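Local coordinates for protein nitrite transporter NirC (Salmonella enterica subsp. enterica serovar Typhimurium, PDB 4FC4) that carries nitrite across the bacterial cytoplasmic membrane in both directions, as a channel of the formate/nitrite transporter family, at residues D4-C9 with A167-I172; A10-R15 with T84-L89. All blocks are in the same frame, centred on the assembly; numbering follows the deposited sequence.

Both contacts belong to the N-terminal helix 3-22, whose successive turns lean first on helix 150-172 and then on helix 80-93. Interaction 1 is the looser crossing and is filled by the large Trp169 and Ile172 of helix 150-172, which meet a threonine methyl and a cysteine sulfur. Interaction 2 brings the helices closer, because alanines lie against the partner backbone, and adds an amide-on-ring contact backed by an arginine. Each is mostly buried, with its more accessible part at Lys8 and Ile172 in the first and at Asn12 and Phe86 in the second. The two meet directly, since Phe86 packs on Ile168 and Ile172, and Cys9 on Leu89.

Interaction 1 of 2, residues D4-C9 with A167-I172; sequences DTINKC and AIWMAI
Thr5 makes the central contact of this stretch of the N-terminal helix. Its CG2, anti to the backbone N, lies over one face of the Trp169 indole, 3.5 Å from the centroid of the six-membered ring and 13° off the normal, a CH-pi contact. The same methyl also reaches Ile172 CG2 at 3.8 Å, so it sits between ring and isoleucine. Thr5 OG1 turns elsewhere and is hydrogen-bonded to Arg173 NH1. Ile6 comes to the indole from its rim, with CG1 in the ring plane 3.9 Å from Trp169 CH2. Here the amphipathic N-terminal helix of the FNT fold crosses the last turn of helix 150-172, a predicted transmembrane helix; the axes of segments 4-9 and 167-172 run at 111° and approach to 10.6 Å. Trp169 CG is anti to its own backbone N (chi1 -174°), which carries the ring out to the N-terminal helix, while NE1 hydrogen-bonds Ala75 O of the second subunit of the pentamer. On the exposed side, Lys8 bends its chain past Ile172, CD lying 4.3 Å from Ile172 CG2. A turn on from Thr5, Cys9 SG stands 4.0 Å from Ile172 CD1 and approaches the indole obliquely, 4.2 Å from Trp169 CZ3.

Interaction 2 of 2, residues A10-R15 with T84-L89; sequences AANAAR and TMFLTL
The helical segments 10-15 and 84-89 cross almost at right angles, 100° between their directions, with axes 7.6 Å apart and the CA atoms of Ala13 and Leu87 only 5.1 Å from each other. Small residues make that approach possible. Ala13 points its CB at the other helix, where it meets the backbone carbonyl Phe86 O at 3.4 Å and Leu87 CD2 at 3.8 Å; Leu87 starts out away from the contact, but its CD2 branch comes back to the alanine. Ala10, one turn earlier, rests its methyl near Leu89 O.

The polar part of the contact is Asn12 on Phe86. With CG anti to the backbone N (chi1 -166°), the amide reaches across so that ND2 stands 3.1 Å above the Phe86 ring plane, over its centre, and the amide plane is nearly upright on the ring, at 82°. The amide is not stacked flat: it stands on end, with its N-H group above the aromatic face. The other end of the amide is held by Arg15: NE and NH2 both donate side-on to Asn12 OD1, NH2 at 2.7 Å, with the oxygen in the guanidinium plane. This double grip fixes the amide's rotation and would tend to polarise it, leaving the ND2 end more positive toward the ring. Arg15 NH2 also forms a salt bridge with Glu78.

The opposite face of Phe86 carries Met85 CE, and the ring packs on Ile168 and Ile172 of helix 150-172, while Leu87 leans on helix 98-125 at Met101, Ile104 and Leu105, and Thr88 touches helix 219-248.

Interaction 1 of 2, residues D4-C9 with A167-I172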
loop_
_atom_site.group_PDB
_atom_site.type_symbol
_atom_site.label_atom_id
_atom_site.label_comp_id
_atom_site.label_asym_id
_atom_site.label_seq_id
_atom_site.Cartn_x
_atom_site.Cartn_y
_atom_site.Cartn_z
ATOM N N ASP B 4 -12.498 -22.285 15.862
ATOM C CA ASP B 4 -11.073 -22.341 15.551
ATOM C C ASP B 4 -10.206 -21.254 16.131
ATOM O O ASP B 4 -9.141 -21.568 16.611
ATOM C CB ASP B 4 -10.831 -22.467 14.060
ATOM C CG ASP B 4 -11.522 -23.690 13.491
ATOM O OD1 ASP B 4 -11.411 -24.793 14.108
ATOM O OD2 ASP B 4 -12.208 -23.549 12.455
ATOM N N THR B 5 -10.635 -19.993 16.117
ATOM C CA THR B 5 -9.778 -18.901 16.623
ATOM C C THR B 5 -9.606 -19.016 18.107
ATOM O O THR B 5 -8.492 -18.867 18.639
ATOM C CB THR B 5 -10.361 -17.522 16.306
ATOM O OG1 THR B 5 -10.687 -17.486 14.925
ATOM C CG2 THR B 5 -9.361 -16.408 16.573
ATOM N N ILE B 6 -10.724 -19.282 18.770
ATOM C CA ILE B 6 -10.737 -19.501 20.181
ATOM C C ILE B 6 -9.813 -20.652 20.572
ATOM O O ILE B 6 -8.976 -20.484 21.462
ATOM C CB ILE B 6 -12.177 -19.655 20.696
ATOM C CG1 ILE B 6 -12.818 -18.258 20.793
ATOM C CG2 ILE B 6 -12.234 -20.336 22.070
ATOM C CD1 ILE B 6 -14.317 -18.344 20.642
ATOM N N ASN B 7 -9.895 -21.779 19.876
ATOM C CA ASN B 7 -8.989 -22.910 20.185
ATOM C C ASN B 7 -7.530 -22.599 19.980
ATOM O O ASN B 7 -6.720 -23.019 20.787
ATOM C CB ASN B 7 -9.368 -24.191 19.458
ATOM C CG ASN B 7 -10.677 -24.769 19.962
ATOM O OD1 ASN B 7 -11.405 -25.402 19.204
ATOM N ND2 ASN B 7 -11.004 -24.520 21.231
ATOM N N LYS B 8 -7.203 -21.856 18.921
ATOM C CA LYS B 8 -5.866 -21.299 18.763
ATOM C C LYS B 8 -5.391 -20.406 19.922
ATOM O O LYS B 8 -4.251 -20.553 20.386
ATOM C CB LYS B 8 -5.757 -20.568 17.433
ATOM C CG LYS B 8 -5.353 -21.450 16.261
ATOM C CD LYS B 8 -6.156 -21.128 14.998
ATOM C CE LYS B 8 -5.242 -20.963 13.797
ATOM N NZ LYS B 8 -6.119 -20.676 12.635
ATOM N N CYS B 9 -6.255 -19.515 20.420
ATOM C CA CYS B 9 -5.901 -18.695 21.591
ATOM C C CYS B 9 -5.685 -19.509 22.849
ATOM O O CYS B 9 -4.766 -19.268 23.635
ATOM C CB CYS B 9 -6.992 -17.699 21.874
ATOM S SG CYS B 9 -7.192 -16.462 20.592
ATOM N N ALA B 167 -6.505 -6.427 16.707
ATOM C CA ALA B 167 -5.454 -6.631 15.736
ATOM C C ALA B 167 -4.913 -8.054 15.901
ATOM O O ALA B 167 -4.723 -8.782 14.935
ATOM C CB ALA B 167 -4.365 -5.591 15.939
ATOM N N ILE B 168 -4.731 -8.485 17.143
ATOM C CA ILE B 168 -4.184 -9.823 17.376
ATOM C C ILE B 168 -5.112 -10.911 16.867
ATOM O O ILE B 168 -4.685 -11.854 16.176
ATOM C CB ILE B 168 -3.886 -10.022 18.859
ATOM C CG1 ILE B 168 -2.736 -9.063 19.262
ATOM C CG2 ILE B 168 -3.591 -11.467 19.083
ATOM C CD1 ILE B 168 -2.560 -8.929 20.746
ATOM N N TRP B 169 -6.391 -10.726 17.181
ATOM C CA TRP B 169 -7.504 -11.539 16.731
ATOM C C TRP B 169 -7.553 -11.639 15.227
ATOM O O TRP B 169 -7.544 -12.756 14.666
ATOM C CB TRP B 169 -8.781 -10.892 17.240
ATOM C CG TRP B 169 -10.058 -11.671 16.992
ATOM C CD1 TRP B 169 -11.034 -11.411 16.039
ATOM C CD2 TRP B 169 -10.538 -12.847 17.727
ATOM N NE1 TRP B 169 -12.051 -12.332 16.120
ATOM C CE2 TRP B 169 -11.814 -13.220 17.112
ATOM C CE3 TRP B 169 -10.045 -13.609 18.789
ATOM C CZ2 TRP B 169 -12.551 -14.317 17.550
ATOM C CZ3 TRP B 169 -10.786 -14.705 19.225
ATOM C CH2 TRP B 169 -12.014 -15.058 18.626
ATOM N N MET B 170 -7.647 -10.489 14.558
ATOM C CA MET B 170 -7.736 -10.478 13.088
ATOM C C MET B 170 -6.507 -11.100 12.427
ATOM O O MET B 170 -6.611 -11.750 11.404
ATOM C CB MET B 170 -7.979 -9.076 12.554
ATOM C CG MET B 170 -9.324 -8.459 12.905
ATOM S SD MET B 170 -9.429 -6.838 12.127
ATOM C CE MET B 170 -9.981 -7.315 10.528
ATOM N N ALA B 171 -5.333 -10.855 13.013
ATOM C CA ALA B 171 -4.086 -11.489 12.553
ATOM C C ALA B 171 -4.171 -13.002 12.660
ATOM O O ALA B 171 -3.803 -13.701 11.716
ATOM C CB ALA B 171 -2.892 -10.959 13.322
ATOM N N ILE B 172 -4.729 -13.518 13.763
ATOM C CA ILE B 172 -4.884 -14.969 13.876
ATOM C C ILE B 172 -5.785 -15.550 12.793
ATOM O O ILE B 172 -5.542 -16.671 12.328
ATOM C CB ILE B 172 -5.341 -15.405 15.264
ATOM C CG1 ILE B 172 -4.179 -15.283 16.234
ATOM C CG2 ILE B 172 -5.806 -16.857 15.257
ATOM C CD1 ILE B 172 -4.606 -15.405 17.678
#

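Interaction 2 of 2, residues A10-R15 with T84-L89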
loop_
_atom_site.group_PDB
_atom_site.type_symbol
_atom_site.label_atom_id
_atom_site.label_comp_id
_atom_site.label_asym_id
_atom_site.label_seq_id
_atom_site.Cartn_x
_atom_site.Cartn_y
_atom_site.Cartn_z
ATOM N N ALA B 10 -6.581 -20.453 23.036
ATOM C CA ALA B 10 -6.502 -21.425 24.077
ATOM C C ALA B 10 -5.237 -22.333 23.971
ATOM O O ALA B 10 -4.652 -22.680 24.994
ATOM C CB ALA B 10 -7.787 -22.261 24.065
ATOM N N ALA B 11 -4.822 -22.718 22.763
ATOM C CA ALA B 11 -3.597 -23.514 22.629
ATOM C C ALA B 11 -2.436 -22.573 22.928
ATOM O O ALA B 11 -1.503 -22.940 23.623
ATOM C CB ALA B 11 -3.461 -24.141 21.260
ATOM N N ASN B 12 -2.518 -21.334 22.473
ATOM C CA ASN B 12 -1.477 -20.386 22.802
ATOM C C ASN B 12 -1.314 -20.156 24.335
ATOM O O ASN B 12 -0.209 -19.987 24.869
ATOM C CB ASN B 12 -1.772 -19.102 22.087
ATOM C CG ASN B 12 -0.595 -18.157 22.081
ATOM O OD1 ASN B 12 0.553 -18.555 21.885
ATOM N ND2 ASN B 12 -0.873 -16.896 22.311
ATOM N N ALA B 13 -2.423 -20.172 25.053
ATOM C CA ALA B 13 -2.377 -19.908 26.459
ATOM C C ALA B 13 -1.650 -21.046 27.192
ATOM O O ALA B 13 -0.818 -20.768 28.089
ATOM C CB ALA B 13 -3.779 -19.691 26.968
ATOM N N ALA B 14 -1.943 -22.302 26.811
ATOM C CA ALA B 14 -1.196 -23.486 27.331
ATOM C C ALA B 14 0.299 -23.435 27.007
ATOM O O ALA B 14 1.133 -23.804 27.838
ATOM C CB ALA B 14 -1.818 -24.842 26.909
ATOM N N ARG B 15 0.626 -22.940 25.827
ATOM C CA ARG B 15 2.010 -22.767 25.401
ATOM C C ARG B 15 2.713 -21.729 26.233
ATOM O O ARG B 15 3.866 -21.951 26.605
ATOM C CB ARG B 15 2.092 -22.349 23.923
ATOM C CG ARG B 15 3.507 -22.394 23.360
ATOM C CD ARG B 15 3.675 -21.557 22.096
ATOM N NE ARG B 15 3.096 -20.212 22.169
ATOM C CZ ARG B 15 3.722 -19.117 22.643
ATOM N NH1 ARG B 15 4.948 -19.194 23.151
ATOM N NH2 ARG B 15 3.108 -17.935 22.657
ATOM N N THR B 84 -3.763 -10.829 28.179
ATOM C CA THR B 84 -5.063 -10.671 28.873
ATOM C C THR B 84 -6.195 -11.442 28.158
ATOM O O THR B 84 -7.026 -12.117 28.855
ATOM C CB THR B 84 -5.513 -9.212 29.098
ATOM O OG1 THR B 84 -5.782 -8.611 27.847
ATOM C CG2 THR B 84 -4.509 -8.405 29.873
ATOM N N MET B 85 -6.226 -11.325 26.803
ATOM C CA MET B 85 -7.146 -12.115 25.944
ATOM C C MET B 85 -6.834 -13.610 25.883
ATOM O O MET B 85 -7.737 -14.424 26.103
ATOM C CB MET B 85 -7.228 -11.572 24.520
ATOM C CG MET B 85 -8.196 -12.295 23.578
ATOM S SD MET B 85 -8.168 -11.459 21.946
ATOM C CE MET B 85 -6.640 -12.060 21.236
ATOM N N PHE B 86 -5.574 -13.969 25.628
ATOM C CA PHE B 86 -5.214 -15.357 25.345
ATOM C C PHE B 86 -5.550 -16.222 26.556
ATOM O O PHE B 86 -6.211 -17.308 26.463
ATOM C CB PHE B 86 -3.700 -15.493 25.002
ATOM C CG PHE B 86 -3.306 -14.995 23.617
ATOM C CD1 PHE B 86 -3.916 -15.490 22.453
ATOM C CD2 PHE B 86 -2.284 -14.035 23.467
ATOM C CE1 PHE B 86 -3.524 -15.034 21.175
ATOM C CE2 PHE B 86 -1.894 -13.572 22.200
ATOM C CZ PHE B 86 -2.518 -14.059 21.058
ATOM N N LEU B 87 -5.071 -15.736 27.702
ATOM C CA LEU B 87 -5.218 -16.448 28.949
ATOM C C LEU B 87 -6.677 -16.575 29.356
ATOM O O LEU B 87 -7.067 -17.580 29.924
ATOM C CB LEU B 87 -4.363 -15.816 30.033
ATOM C CG LEU B 87 -2.866 -15.742 29.701
ATOM C CD1 LEU B 87 -2.111 -15.221 30.905
ATOM C CD2 LEU B 87 -2.296 -17.107 29.336
ATOM N N THR B 88 -7.493 -15.588 29.007
ATOM C CA THR B 88 -8.909 -15.616 29.353
ATOM C C THR B 88 -9.562 -16.796 28.626
ATOM O O THR B 88 -10.209 -17.671 29.275
ATOM C CB THR B 88 -9.597 -14.275 28.983
ATOM O OG1 THR B 88 -9.201 -13.280 29.943
ATOM C CG2 THR B 88 -11.120 -14.410 28.970
ATOM N N LEU B 89 -9.369 -16.813 27.303
ATOM C CA LEU B 89 -9.844 -17.880 26.441
ATOM C C LEU B 89 -9.282 -19.213 26.894
ATOM O O LEU B 89 -9.984 -20.221 26.847
ATOM C CB LEU B 89 -9.516 -17.593 24.948
ATOM C CG LEU B 89 -10.353 -16.415 24.419
ATOM C CD1 LEU B 89 -9.987 -15.981 23.011
ATOM C CD2 LEU B 89 -11.831 -16.781 24.455
#